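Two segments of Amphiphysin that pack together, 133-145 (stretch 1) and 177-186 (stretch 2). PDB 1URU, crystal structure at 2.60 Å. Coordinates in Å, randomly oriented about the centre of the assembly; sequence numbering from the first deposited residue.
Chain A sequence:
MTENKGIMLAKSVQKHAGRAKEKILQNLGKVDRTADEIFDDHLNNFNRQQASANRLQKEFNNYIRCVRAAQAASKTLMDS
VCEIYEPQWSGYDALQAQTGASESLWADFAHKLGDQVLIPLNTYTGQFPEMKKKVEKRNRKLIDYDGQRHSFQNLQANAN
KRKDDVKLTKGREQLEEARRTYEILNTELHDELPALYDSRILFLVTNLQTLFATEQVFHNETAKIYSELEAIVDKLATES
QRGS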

# COMPACT_ATOMS: atom_id res chain seq x y z
N LYS A 133 5.21 14.52 32.85
CA LYS A 133 5.03 15.80 33.51
C LYS A 133 4.96 15.63 35.02
O LYS A 133 5.56 16.42 35.77
CB LYS A 133 3.77 16.49 32.99
CG LYS A 133 3.78 18.00 33.22
CD LYS A 133 2.60 18.72 32.54
CE LYS A 133 2.31 20.08 33.24
NZ LYS A 133 1.59 21.04 32.34
N LYS A 134 4.24 14.61 35.48
CA LYS A 134 4.16 14.34 36.91
C LYS A 134 5.50 13.92 37.49
O LYS A 134 5.82 14.28 38.61
CB LYS A 134 3.13 13.28 37.20
CG LYS A 134 2.71 13.23 38.64
CD LYS A 134 1.58 12.25 38.81
CE LYS A 134 1.11 12.16 40.24
NZ LYS A 134 -0.33 11.77 40.26
N VAL A 135 6.28 13.15 36.75
CA VAL A 135 7.58 12.73 37.25
C VAL A 135 8.54 13.90 37.40
O VAL A 135 9.27 13.98 38.38
CB VAL A 135 8.21 11.70 36.36
CG1 VAL A 135 9.69 11.54 36.68
CG2 VAL A 135 7.47 10.37 36.49
N GLU A 136 8.54 14.81 36.42
CA GLU A 136 9.37 16.01 36.43
C GLU A 136 8.90 16.96 37.55
O GLU A 136 9.68 17.74 38.07
CB GLU A 136 9.34 16.71 35.05
CG GLU A 136 10.22 16.02 34.02
CD GLU A 136 9.88 16.32 32.55
OE1 GLU A 136 8.70 16.33 32.16
OE2 GLU A 136 10.83 16.49 31.75
N LYS A 137 7.63 16.87 37.94
CA LYS A 137 7.16 17.58 39.12
C LYS A 137 7.69 16.95 40.41
O LYS A 137 7.99 17.65 41.34
CB LYS A 137 5.64 17.64 39.17
CG LYS A 137 5.11 18.71 40.09
CD LYS A 137 3.57 18.72 40.14
CE LYS A 137 3.03 19.01 41.56
NZ LYS A 137 1.72 18.33 41.82
N ARG A 138 7.80 15.63 40.48
CA ARG A 138 8.35 14.98 41.67
C ARG A 138 9.82 15.35 41.79
O ARG A 138 10.23 15.81 42.84
CB ARG A 138 8.17 13.46 41.62
CG ARG A 138 8.85 12.68 42.75
CD ARG A 138 10.28 12.24 42.44
NE ARG A 138 10.66 11.09 43.25
CZ ARG A 138 11.91 10.69 43.48
NH1 ARG A 138 12.95 11.33 42.95
NH2 ARG A 138 12.13 9.61 44.23
N ASN A 139 10.58 15.17 40.71
CA ASN A 139 12.02 15.48 40.70
C ASN A 139 12.27 16.94 41.07
O ASN A 139 13.23 17.25 41.75
CB ASN A 139 12.66 15.15 39.33
CG ASN A 139 12.52 13.65 38.94
OD1 ASN A 139 11.96 12.86 39.68
ND2 ASN A 139 13.02 13.29 37.76
N ARG A 140 11.38 17.83 40.68
CA ARG A 140 11.55 19.25 40.97
C ARG A 140 11.30 19.51 42.47
O ARG A 140 12.15 20.07 43.16
CB ARG A 140 10.57 20.03 40.08
CG ARG A 140 10.61 21.54 40.14
CD ARG A 140 9.63 22.18 39.17
NE ARG A 140 9.68 21.50 37.86
CZ ARG A 140 8.63 20.97 37.20
NH1 ARG A 140 7.39 21.03 37.70
NH2 ARG A 140 8.83 20.37 36.02
N LYS A 141 10.15 19.05 42.97
CA LYS A 141 9.79 19.14 44.38
C LYS A 141 10.84 18.51 45.32
O LYS A 141 10.92 18.89 46.50
CB LYS A 141 8.42 18.47 44.63
CG LYS A 141 7.24 18.95 43.74
CD LYS A 141 6.33 19.98 44.41
CE LYS A 141 6.21 21.29 43.59
NZ LYS A 141 6.27 22.50 44.46
N LEU A 142 11.63 17.56 44.81
CA LEU A 142 12.67 16.91 45.59
C LEU A 142 13.89 17.83 45.76
O LEU A 142 14.34 18.02 46.88
CB LEU A 142 13.09 15.56 44.96
CG LEU A 142 14.25 14.74 45.57
CD1 LEU A 142 14.06 14.49 47.03
CD2 LEU A 142 14.44 13.41 44.87
N ILE A 143 14.43 18.41 44.68
CA ILE A 143 15.58 19.34 44.83
C ILE A 143 15.24 20.67 45.54
O ILE A 143 16.15 21.40 45.95
CB ILE A 143 16.28 19.65 43.47
CG1 ILE A 143 15.47 20.71 42.69
CG2 ILE A 143 16.61 18.34 42.70
CD1 ILE A 143 15.83 20.87 41.23
N ASP A 144 13.95 21.00 45.64
CA ASP A 144 13.50 22.17 46.39
C ASP A 144 13.50 21.82 47.89
O ASP A 144 13.88 22.64 48.72
CB ASP A 144 12.09 22.58 45.92
CG ASP A 144 11.56 23.85 46.61
OD1 ASP A 144 10.40 23.81 47.09
OD2 ASP A 144 12.20 24.93 46.70
N TYR A 145 13.10 20.58 48.20
CA TYR A 145 12.97 20.09 49.57
C TYR A 145 14.34 19.84 50.19
O TYR A 145 14.56 20.24 51.33
CB TYR A 145 12.11 18.82 49.60
CG TYR A 145 12.21 17.89 50.80
CD1 TYR A 145 12.35 18.37 52.10
CD2 TYR A 145 12.12 16.50 50.62
CE1 TYR A 145 12.43 17.48 53.20
CE2 TYR A 145 12.19 15.61 51.70
CZ TYR A 145 12.34 16.10 52.98
OH TYR A 145 12.40 15.20 54.03
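Stretch 2, residues 177-186: EARRTYEILN

How does stretch 2 lie on stretch 1? Residues 177-186 are helical throughout, as are residues 133-145, and each helix runs on beyond its stretch at both ends. The two pack nearly antiparallel, with 152° between their N-to-C directions, a signed crossing angle of -152°, and a closest axis approach of 9.0 Å. Because the directions oppose, the start of stretch 2 meets the end of stretch 1: the CA of Ala 178 lies 5.1 Å from the CA of Tyr 145, the CA of Tyr 182 is 5.6 Å from the CA of Lys 141, and the CA of Leu 185 is 5.9 Å from the CA of Arg 138. Those spacings of three and four residues keep one side of each helix against the other, and 714 Å² of surface is buried in all.

What satisfies the backbone donors and acceptors? They are met largely inside each helix, not across the contact. In stretch 2, Thr 181 N donates to Glu 177 O at 2.9 Å, Tyr 182 N to Ala 178 O at 3.0 Å, and Asn 186 N to Tyr 182 O at 2.8 Å. In stretch 1, Arg 138 N reaches Lys 134 O at 3.0 Å and Leu 142 N reaches Arg 138 O, also at 3.0 Å. No backbone group hydrogen-bonds across the contact, although backbone atoms still pack against side chains there, as Arg 138 N does against Leu 185 CD1 at 3.3 Å.

Which polar side chains bond across the contact? Only Arg 138 and Asn 186 do. Arg 138 NH2 donates to Asn 186 OD1 at 3.1 Å, with an N-H...O angle of 153°, and Arg 138 NE adds a weak bond to the same OD1 at 3.4 Å. The oxygen lies at the guanidinium edge, near its plane, where the N-H groups point, so one amide acceptor serves two donors. Tyr 182 OH is also 3.1 Å from Arg 138 NH2, but it sits over the guanidinium face, and the poor angle rules out a hydrogen bond. Proximity is equally deceptive at the other end: Tyr 145 OH and Arg 179 NH1 are 3.4 Å apart, again at a poor angle. Arg 179 NE and NH2 instead find partners elsewhere in the structure, as does Lys 134 NZ.

What fills the space around these polar groups? Leu 185 acts as a knob among Lys 134, Lys 137, Arg 138 and Lys 141; its CD2 lies 3.7 Å from Lys 134 CE, so the lysine lends its aliphatic chain to the packing. Tyr 182 receives Leu 142 CD1 over one ring face, 4.1 Å from the ring centroid. Tyr 145 likewise takes Arg 179 CB over a face, 3.9 Å from its centroid, while Tyr 145 CB rests 3.9 Å from Ala 178 CB. The two tyrosine rings meet obliquely, Tyr 145 CD2 lying 3.9 Å from Tyr 182 CD2. Elsewhere along the contact, Lys 141 CD touches Thr 181 CG2 at 3.6 Å.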

# COMPACT_ATOMS: atom_id res chain seq x y z
N GLU A 177 6.21 22.09 54.24
CA GLU A 177 5.39 22.16 53.05
C GLU A 177 6.06 21.38 51.93
O GLU A 177 5.42 20.58 51.27
CB GLU A 177 5.17 23.60 52.58
CG GLU A 177 4.51 24.52 53.59
CD GLU A 177 3.12 24.08 54.03
OE1 GLU A 177 2.53 23.11 53.44
OE2 GLU A 177 2.60 24.74 54.97
N ALA A 178 7.35 21.61 51.71
CA ALA A 178 8.06 20.97 50.61
C ALA A 178 8.15 19.45 50.82
O ALA A 178 8.24 18.69 49.85
CB ALA A 178 9.45 21.58 50.44
N ARG A 179 8.10 19.02 52.07
CA ARG A 179 8.19 17.61 52.41
C ARG A 179 6.81 16.94 52.41
O ARG A 179 6.70 15.82 51.99
CB ARG A 179 8.87 17.44 53.76
CG ARG A 179 8.87 16.03 54.32
CD ARG A 179 8.18 15.90 55.69
NE ARG A 179 8.85 16.74 56.69
CZ ARG A 179 10.04 16.45 57.26
NH1 ARG A 179 10.71 15.34 56.94
NH2 ARG A 179 10.57 17.29 58.15
N ARG A 180 5.77 17.62 52.87
CA ARG A 180 4.41 17.10 52.72
C ARG A 180 4.11 16.96 51.23
O ARG A 180 3.62 15.93 50.77
CB ARG A 180 3.39 18.03 53.40
CG ARG A 180 1.88 17.59 53.31
CD ARG A 180 1.32 16.88 54.58
NE ARG A 180 0.27 15.87 54.33
CZ ARG A 180 -0.23 15.03 55.25
NH1 ARG A 180 0.22 15.05 56.50
NH2 ARG A 180 -1.18 14.15 54.93
N THR A 181 4.46 17.99 50.47
CA THR A 181 4.17 18.09 49.04
C THR A 181 4.96 17.06 48.22
O THR A 181 4.44 16.49 47.26
CB THR A 181 4.41 19.58 48.56
OG1 THR A 181 3.52 19.90 47.49
CG2 THR A 181 5.79 19.80 47.95
N TYR A 182 6.21 16.83 48.59
CA TYR A 182 7.04 15.82 47.93
C TYR A 182 6.58 14.39 48.26
O TYR A 182 6.51 13.54 47.38
CB TYR A 182 8.51 15.98 48.33
CG TYR A 182 9.33 14.79 47.90
CD1 TYR A 182 9.55 14.53 46.56
CD2 TYR A 182 9.84 13.89 48.84
CE1 TYR A 182 10.28 13.43 46.16
CE2 TYR A 182 10.57 12.78 48.44
CZ TYR A 182 10.78 12.57 47.10
OH TYR A 182 11.48 11.48 46.67
N GLU A 183 6.31 14.15 49.56
CA GLU A 183 5.86 12.86 50.10
C GLU A 183 4.68 12.34 49.29
O GLU A 183 4.71 11.23 48.79
CB GLU A 183 5.43 12.97 51.59
CG GLU A 183 6.51 12.74 52.67
CD GLU A 183 5.97 12.96 54.10
OE1 GLU A 183 4.72 13.12 54.24
OE2 GLU A 183 6.78 12.98 55.08
N ILE A 184 3.64 13.15 49.13
CA ILE A 184 2.42 12.68 48.44
C ILE A 184 2.74 12.31 46.99
O ILE A 184 2.28 11.28 46.52
CB ILE A 184 1.22 13.67 48.55
CG1 ILE A 184 -0.05 13.08 47.91
CG2 ILE A 184 1.50 14.99 47.85
CD1 ILE A 184 -0.50 11.65 48.42
N LEU A 185 3.54 13.13 46.32
CA LEU A 185 3.89 12.90 44.92
C LEU A 185 4.75 11.64 44.75
O LEU A 185 4.39 10.77 43.98
CB LEU A 185 4.67 14.09 44.35
CG LEU A 185 4.04 15.03 43.33
CD1 LEU A 185 5.14 15.57 42.43
CD2 LEU A 185 2.94 14.38 42.49
N ASN A 186 5.88 11.56 45.45
CA ASN A 186 6.73 10.37 45.46
C ASN A 186 5.98 9.08 45.72
O ASN A 186 6.24 8.05 45.07
CB ASN A 186 7.83 10.51 46.52
CG ASN A 186 8.77 9.32 46.52
OD1 ASN A 186 9.34 8.99 45.51
ND2 ASN A 186 8.93 8.67 47.67